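Local atomic coordinates of putative transcriptional regulator (Clostridium difficile, PDB entry 3QI7), a protein that is of unknown function but has a periplasmic-binding-protein-like fold and probably binds a small ligand, possibly a sugar. Residues E217-V220 and K221-K225; Q277-D280 and K281-D284; Q324-T327 and Q328-C332. All blocks are in the same frame, centred on the assembly; numbering follows the deposited sequence.

Contact 1. Residues E217-V220 and K221-K225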
loop_
_atom_site.group_PDB
_atom_site.type_symbol
_atom_site.label_atom_id
_atom_site.label_comp_id
_atom_site.label_asym_id
_atom_site.label_seq_id
_atom_site.Cartn_x
_atom_site.Cartn_y
_atom_site.Cartn_z
ATOM N N GLU A 217 -21.572 16.730 -9.776
ATOM C CA GLU A 217 -22.075 17.843 -10.580
ATOM C C GLU A 217 -22.411 19.087 -9.737
ATOM O O GLU A 217 -22.069 20.212 -10.099
ATOM C CB GLU A 217 -23.309 17.418 -11.389
ATOM C CG GLU A 217 -22.956 16.421 -12.479
ATOM C CD GLU A 217 -24.171 15.992 -13.274
ATOM O OE1 GLU A 217 -25.116 16.807 -13.388
ATOM O OE2 GLU A 217 -24.159 14.846 -13.779
ATOM N N LYS A 218 -23.044 18.866 -8.589
ATOM C CA LYS A 218 -23.425 19.962 -7.696
ATOM C C LYS A 218 -22.236 20.711 -7.140
ATOM O O LYS A 218 -22.254 21.956 -7.046
ATOM C CB LYS A 218 -24.344 19.454 -6.561
ATOM C CG LYS A 218 -25.725 19.069 -7.087
ATOM C CD LYS A 218 -26.798 19.027 -6.001
ATOM C CE LYS A 218 -26.714 17.775 -5.137
ATOM N NZ LYS A 218 -28.005 17.579 -4.412
ATOM N N GLN A 219 -21.202 19.956 -6.769
ATOM C CA GLN A 219 -20.023 20.530 -6.153
ATOM C C GLN A 219 -19.231 21.368 -7.160
ATOM O O GLN A 219 -18.704 22.429 -6.804
ATOM C CB GLN A 219 -19.146 19.446 -5.501
ATOM C CG GLN A 219 -19.864 18.565 -4.436
ATOM C CD GLN A 219 -20.362 19.313 -3.218
ATOM O OE1 GLN A 219 -20.021 20.474 -3.006
ATOM N NE2 GLN A 219 -21.166 18.628 -2.388
ATOM N N VAL A 220 -19.177 20.915 -8.415
ATOM C CA VAL A 220 -18.550 21.678 -9.508
ATOM C C VAL A 220 -19.319 22.977 -9.833
ATOM O O VAL A 220 -18.719 24.017 -10.099
ATOM C CB VAL A 220 -18.373 20.785 -10.791
ATOM C CG1 VAL A 220 -17.896 21.618 -12.001
ATOM C CG2 VAL A 220 -17.398 19.642 -10.506
ATOM N N LYS A 221 -20.644 22.938 -9.785
ATOM C CA LYS A 221 -21.432 24.164 -9.976
ATOM C C LYS A 221 -21.187 25.185 -8.870
ATOM O O LYS A 221 -21.130 26.397 -9.124
ATOM C CB LYS A 221 -22.924 23.842 -10.057
ATOM C CG LYS A 221 -23.302 23.210 -11.371
ATOM C CD LYS A 221 -24.798 22.916 -11.453
ATOM C CE LYS A 221 -25.090 21.779 -12.442
ATOM N NZ LYS A 221 -26.249 22.104 -13.287
ATOM N N LYS A 222 -21.003 24.691 -7.658
ATOM C CA LYS A 222 -20.755 25.559 -6.503
ATOM C C LYS A 222 -19.381 26.206 -6.539
ATOM O O LYS A 222 -19.252 27.424 -6.383
ATOM C CB LYS A 222 -20.887 24.776 -5.205
ATOM C CG LYS A 222 -22.291 24.490 -4.821
ATOM C CD LYS A 222 -22.342 23.489 -3.695
ATOM C CE LYS A 222 -21.410 23.893 -2.546
ATOM N NZ LYS A 222 -21.183 22.785 -1.560
ATOM N N TYR A 223 -18.348 25.397 -6.756
ATOM C CA TYR A 223 -16.957 25.854 -6.692
ATOM C C TYR A 223 -16.234 26.062 -8.013
ATOM O O TYR A 223 -15.164 26.665 -8.035
ATOM C CB TYR A 223 -16.156 24.862 -5.881
ATOM C CG TYR A 223 -16.642 24.753 -4.460
ATOM C CD1 TYR A 223 -16.254 25.684 -3.489
ATOM C CD2 TYR A 223 -17.453 23.702 -4.068
ATOM C CE1 TYR A 223 -16.671 25.559 -2.163
ATOM C CE2 TYR A 223 -17.886 23.586 -2.773
ATOM C CZ TYR A 223 -17.504 24.511 -1.822
ATOM O OH TYR A 223 -17.962 24.350 -0.536
ATOM N N GLY A 224 -16.782 25.564 -9.109
ATOM C CA GLY A 224 -16.011 25.518 -10.346
ATOM C C GLY A 224 -15.186 24.234 -10.339
ATOM O O GLY A 224 -15.189 23.460 -9.357
ATOM N N LYS A 225 -14.477 24.005 -11.430
ATOM C CA LYS A 225 -13.836 22.726 -11.654
ATOM C C LYS A 225 -12.583 22.497 -10.813
ATOM O O LYS A 225 -12.119 21.350 -10.723
ATOM C CB LYS A 225 -13.525 22.551 -13.147
ATOM C CG LYS A 225 -12.445 23.480 -13.637
ATOM C CD LYS A 225 -12.223 23.374 -15.145
ATOM C CE LYS A 225 -11.047 24.269 -15.568
ATOM N NZ LYS A 225 -9.888 24.241 -14.620
#
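Gln219 and Tyr223, one turn apart, meet where helix 203-223 runs out, a helix C-terminus at which Gly224 leaves the spiral with positive phi. The Tyr223 side chain begins with CB 3.6 Å from Gln219 O, the same oxygen that accepts the Tyr223 backbone N at 3.0 Å. The CG atom stands beside the backbone N, anti to the carbonyl carbon (chi1 -62°), which turns the ring back along the helix and leaves Tyr223 CG 3.9 Å from Gln219 O. Further out, CD2 passes 3.3 Å from Gln219 O, near the ring plane, and CE2 comes 3.8 Å from Gln219 OE1, also at the edge. The Tyr223 side chain also touches Ala158 and Val192 of strand 191-196. Gln219 is bent at chi2 and buried against strands 159-164 and 191-196, with NE2 hydrogen-bonded to Asp215. Its OE1 also accepts from Lys222 NZ in one of two lysine conformers, a bond best treated as doubtful. On the outer side of the helix, Lys221 CG lies 3.5 Å from Glu217 O, while Glu217 itself forms a salt bridge with Lys243. The last turn closes with Gly224 N donating to Val220 O at 2.7 Å, with an N-H...O angle of 135°.

Contact 2. Residues Q277-D280 and K281-D284; sequences QNYD and KIND
Asn278 and Ile282 open helix 279-292 with the first regular i to i+4 bond, Ile282 N to Asn278 O at 3.1 Å, and the bonds from Asn283 to Tyr279 and from Asp284 to Asp280 carry the same spacing onward. Asn278 is also the centre of an inverse gamma turn, so the chain bends sharply just before it coils.

The side chain of Asn278 folds over that beginning. With CG anti to the backbone N (chi1 -171°), Asn278 OD1 is carried to 3.1 Å from Lys281 N. The donor sits well above the amide plane, 49° out of it, and so does not follow a lone pair, although the N-H itself points fairly well at the oxygen (149°). The same N-H makes a second, weak bond to Asn278 O. This is a capping bond, made by Asn278 as the N-cap residue of helix 279-292, and it supplies an acceptor to an amide that has no helical carbonyl four residues back. Lys281 CB lies 3.3 Å from Asn278 OD1, and the extended lysine chain crosses the asparagine at about a right angle; its NZ forms a salt bridge with Asp275.

On the inner side, Tyr279 and Ile282 bring their CD1 atoms to 4.2 Å, the methyl meeting the ring obliquely. One ring face is covered by the backbone carbon of Gln277, C, 4.0 Å above its centre. Tyr279 goes on to touch Val27 and Met31 of helix 26-42, while Ile282 rests on Pro259 and Ile271.

A water donates to Asp280 OD1 at 3.0 Å and accepts from Asn283 ND2, though the latter distance, 2.5 Å, is doubtfully short. Asn283 OD1 is held by the hydroxyl of Tyr371.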
loop_
_atom_site.group_PDB
_atom_site.type_symbol
_atom_site.label_atom_id
_atom_site.label_comp_id
_atom_site.label_asym_id
_atom_site.label_seq_id
_atom_site.Cartn_x
_atom_site.Cartn_y
_atom_site.Cartn_z
ATOM N N GLN A 277 2.679 -5.899 -13.359
ATOM C CA GLN A 277 3.534 -5.411 -12.277
ATOM C C GLN A 277 4.601 -4.431 -12.815
ATOM O O GLN A 277 5.506 -4.042 -12.084
ATOM C CB GLN A 277 4.241 -6.581 -11.540
ATOM C CG GLN A 277 3.396 -7.377 -10.529
ATOM C CD GLN A 277 2.334 -8.243 -11.197
ATOM O OE1 GLN A 277 1.116 -8.068 -10.975
ATOM N NE2 GLN A 277 2.780 -9.154 -12.047
ATOM N N ASN A 278 4.523 -4.051 -14.093
ATOM C CA ASN A 278 5.436 -3.054 -14.625
ATOM C C ASN A 278 4.809 -1.648 -14.398
ATOM O O ASN A 278 4.216 -1.052 -15.293
ATOM C CB ASN A 278 5.747 -3.301 -16.099
ATOM C CG ASN A 278 6.869 -2.415 -16.615
ATOM O OD1 ASN A 278 7.086 -1.300 -16.131
ATOM N ND2 ASN A 278 7.557 -2.887 -17.617
ATOM N N TYR A 279 4.935 -1.150 -13.182
ATOM C CA TYR A 279 4.236 0.075 -12.805
ATOM C C TYR A 279 4.742 1.305 -13.562
ATOM O O TYR A 279 3.953 2.204 -13.832
ATOM C CB TYR A 279 4.286 0.277 -11.297
ATOM C CG TYR A 279 3.649 -0.873 -10.574
ATOM C CD1 TYR A 279 2.292 -1.135 -10.725
ATOM C CD2 TYR A 279 4.393 -1.732 -9.773
ATOM C CE1 TYR A 279 1.704 -2.201 -10.112
ATOM C CE2 TYR A 279 3.784 -2.816 -9.122
ATOM C CZ TYR A 279 2.454 -3.035 -9.290
ATOM O OH TYR A 279 1.842 -4.102 -8.682
ATOM N N ASP A 280 6.018 1.355 -13.924
ATOM C CA ASP A 280 6.523 2.519 -14.680
ATOM C C ASP A 280 5.888 2.600 -16.072
ATOM O O ASP A 280 5.580 3.684 -16.554
ATOM C CB ASP A 280 8.033 2.475 -14.833
ATOM C CG ASP A 280 8.752 2.665 -13.514
ATOM O OD1 ASP A 280 8.129 3.133 -12.537
ATOM O OD2 ASP A 280 9.929 2.313 -13.442
ATOM N N LYS A 281 5.682 1.444 -16.694
ATOM C CA LYS A 281 5.138 1.375 -18.041
ATOM C C LYS A 281 3.644 1.708 -17.989
ATOM O O LYS A 281 3.131 2.405 -18.865
ATOM C CB LYS A 281 5.386 -0.019 -18.643
ATOM C CG LYS A 281 4.866 -0.163 -20.074
ATOM C CD LYS A 281 4.974 -1.603 -20.611
ATOM C CE LYS A 281 4.617 -1.656 -22.115
ATOM N NZ LYS A 281 4.464 -3.065 -22.628
ATOM N N ILE A 282 2.950 1.185 -16.977
ATOM C CA ILE A 282 1.537 1.511 -16.765
ATOM C C ILE A 282 1.374 3.028 -16.567
ATOM O O ILE A 282 0.473 3.639 -17.142
ATOM C CB ILE A 282 0.916 0.743 -15.592
ATOM C CG1 ILE A 282 0.982 -0.785 -15.847
ATOM C CG2 ILE A 282 -0.561 1.193 -15.364
ATOM C CD1 ILE A 282 0.685 -1.655 -14.600
ATOM N N ASN A 283 2.248 3.610 -15.750
ATOM C CA ASN A 283 2.207 5.050 -15.455
ATOM C C ASN A 283 2.423 5.949 -16.667
ATOM O O ASN A 283 1.727 6.968 -16.820
ATOM C CB ASN A 283 3.192 5.379 -14.347
ATOM C CG ASN A 283 2.690 4.929 -13.010
ATOM O OD1 ASN A 283 1.498 4.829 -12.813
ATOM N ND2 ASN A 283 3.590 4.678 -12.073
ATOM N N ASP A 284 3.385 5.584 -17.511
ATOM C CA ASP A 284 3.552 6.223 -18.833
ATOM C C ASP A 284 2.295 6.108 -19.692
ATOM O O ASP A 284 1.888 7.058 -20.368
ATOM C CB ASP A 284 4.718 5.579 -19.596
ATOM C CG ASP A 284 6.086 5.902 -18.985
ATOM O OD1 ASP A 284 6.184 6.829 -18.169
ATOM O OD2 ASP A 284 7.082 5.261 -19.384
HETATM O O HOH W 1 6.000 5.271 -12.485
#

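Contact 3. Residues Q324-T327 and Q328-C332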
loop_
_atom_site.group_PDB
_atom_site.type_symbol
_atom_site.label_atom_id
_atom_site.label_comp_id
_atom_site.label_asym_id
_atom_site.label_seq_id
_atom_site.Cartn_x
_atom_site.Cartn_y
_atom_site.Cartn_z
ATOM N N GLN A 324 24.377 -8.922 5.369
ATOM C CA GLN A 324 25.267 -8.028 6.108
ATOM C C GLN A 324 25.230 -8.258 7.638
ATOM O O GLN A 324 25.890 -7.539 8.382
ATOM C CB GLN A 324 24.925 -6.565 5.792
ATOM C CG GLN A 324 24.997 -6.174 4.316
ATOM C CD GLN A 324 26.407 -6.210 3.751
ATOM O OE1 GLN A 324 27.385 -6.203 4.488
ATOM N NE2 GLN A 324 26.515 -6.246 2.435
ATOM N N ASP A 325 24.465 -9.250 8.101
ATOM C CA ASP A 325 24.321 -9.493 9.538
ATOM C C ASP A 325 23.853 -8.233 10.301
ATOM O O ASP A 325 24.484 -7.805 11.270
ATOM C CB ASP A 325 25.667 -10.014 10.107
ATOM C CG ASP A 325 25.564 -10.477 11.550
ATOM O OD1 ASP A 325 24.467 -10.901 12.002
ATOM O OD2 ASP A 325 26.603 -10.412 12.220
ATOM N N LEU A 326 22.759 -7.637 9.843
ATOM C CA LEU A 326 22.167 -6.460 10.491
ATOM C C LEU A 326 20.967 -6.867 11.319
ATOM O O LEU A 326 20.314 -7.865 11.026
ATOM C CB LEU A 326 21.687 -5.467 9.445
ATOM C CG LEU A 326 22.686 -5.075 8.366
ATOM C CD1 LEU A 326 21.974 -4.299 7.289
ATOM C CD2 LEU A 326 23.880 -4.311 8.972
ATOM N N THR A 327 20.664 -6.064 12.337
ATOM C CA THR A 327 19.488 -6.268 13.168
ATOM C C THR A 327 18.592 -5.009 13.072
ATOM O O THR A 327 18.925 -4.028 12.370
ATOM C CB THR A 327 19.904 -6.548 14.645
ATOM O OG1 THR A 327 20.617 -5.416 15.146
ATOM C CG2 THR A 327 20.785 -7.825 14.764
ATOM N N GLN A 328 17.455 -5.045 13.766
ATOM C CA GLN A 328 16.452 -3.955 13.692
ATOM C C GLN A 328 17.069 -2.573 13.986
ATOM O O GLN A 328 16.664 -1.583 13.402
ATOM C CB GLN A 328 15.293 -4.221 14.661
ATOM C CG GLN A 328 15.740 -4.301 16.159
ATOM C CD GLN A 328 14.705 -4.872 17.104
ATOM O OE1 GLN A 328 13.528 -4.948 16.792
ATOM N NE2 GLN A 328 15.153 -5.269 18.291
ATOM N N GLU A 329 18.047 -2.518 14.896
ATOM C CA GLU A 329 18.660 -1.251 15.278
ATOM C C GLU A 329 19.389 -0.628 14.111
ATOM O O GLU A 329 19.422 0.587 14.005
ATOM C CB GLU A 329 19.672 -1.391 16.432
ATOM C CG GLU A 329 19.101 -1.894 17.739
ATOM C CD GLU A 329 19.182 -3.416 17.862
ATOM O OE1 GLU A 329 19.198 -4.107 16.813
ATOM O OE2 GLU A 329 19.216 -3.915 19.009
ATOM N N ASP A 330 19.974 -1.458 13.245
ATOM C CA ASP A 330 20.780 -0.971 12.111
ATOM C C ASP A 330 19.944 -0.381 10.985
ATOM O O ASP A 330 20.400 0.542 10.293
ATOM C CB ASP A 330 21.601 -2.098 11.509
ATOM C CG ASP A 330 22.604 -2.672 12.464
ATOM O OD1 ASP A 330 23.387 -1.888 13.029
ATOM O OD2 ASP A 330 22.616 -3.904 12.631
ATOM N N VAL A 331 18.732 -0.894 10.800
ATOM C CA VAL A 331 17.927 -0.515 9.629
ATOM C C VAL A 331 16.699 0.357 9.946
ATOM O O VAL A 331 16.232 1.069 9.074
ATOM C CB VAL A 331 17.510 -1.759 8.760
ATOM C CG1 VAL A 331 18.753 -2.599 8.371
ATOM C CG2 VAL A 331 16.460 -2.627 9.443
ATOM N N CYS A 332 16.199 0.319 11.180
ATOM C CA CYS A 332 14.968 1.021 11.520
ATOM C C CYS A 332 15.286 2.473 11.896
ATOM O O CYS A 332 15.391 2.828 13.078
ATOM C CB CYS A 332 14.198 0.304 12.618
ATOM S SG CYS A 332 13.549 -1.291 12.117
#
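Asp330 turns its carboxylate back towards Leu326 and Thr327. At its edge, Thr327 N approaches Asp330 OD2 from the anti side, only 16° out of plane, in a nearly straight bond of 2.9 Å. Over one face lies Leu326 CD2, 3.9 Å from Asp330 OD2. The carboxylate of Glu329 is met differently: Thr327 OG1 donates to Glu329 OE1 on the syn side, 33° out of plane, at 2.6 Å. The bend of the glutamate at chi2 (91°) brings its end back to the threonine, whose OG1 occupies the crowded position between backbone N and carbonyl carbon.

The setting is a tight passage between helices. Asp325 ends helix 306-324 in a Schellman motif, and Thr327 is the N-cap of the short helix 328-331. The threonine side chain makes no capping bond, so only half of a capping box is present: Asp330 OD2 takes the Thr327 N-H. Asp330 N in turn donates to the carbonyl Thr327 O at 2.9 Å.

Leu326 CD1 and Val331 CG1 meet at 3.8 Å, joining the residue before the N-cap to the fourth of the helix, the spacing of a hydrophobic staple. Both side chains also touch Met321 of helix 306-324 and Tyr336 of helix 334-345, so the staple faces the neighbouring helices.

The hydrogen bonds from Thr327, with perhaps a small contribution from the N-terminus of this one-turn helix, would be expected to favour the charged forms of both carboxylates.

How the contacts relate
The three contacts follow one another along the chain without interleaving, and none touches another. Contact 1 closes helix 203-223, which packs on the parallel sheet of strands 191-196, 159-164 and 228-231. Contact 3 lies about 51 Å away between centres, on the opposite side of the chain's centre, where helix 328-331 sits against strand 134-137 of the larger mixed sheet. Contact 2, starting helix 279-292, is about 32 Å from each of the others between centres, its nearest atoms about 21 Å from contact 1 and about 22 Å from contact 3. Two helix ends and two helix beginnings, contact 3 containing one of each, thus mark separate regions of a two-sheet architecture, consistent with the bilobed periplasmic-binding-protein fold.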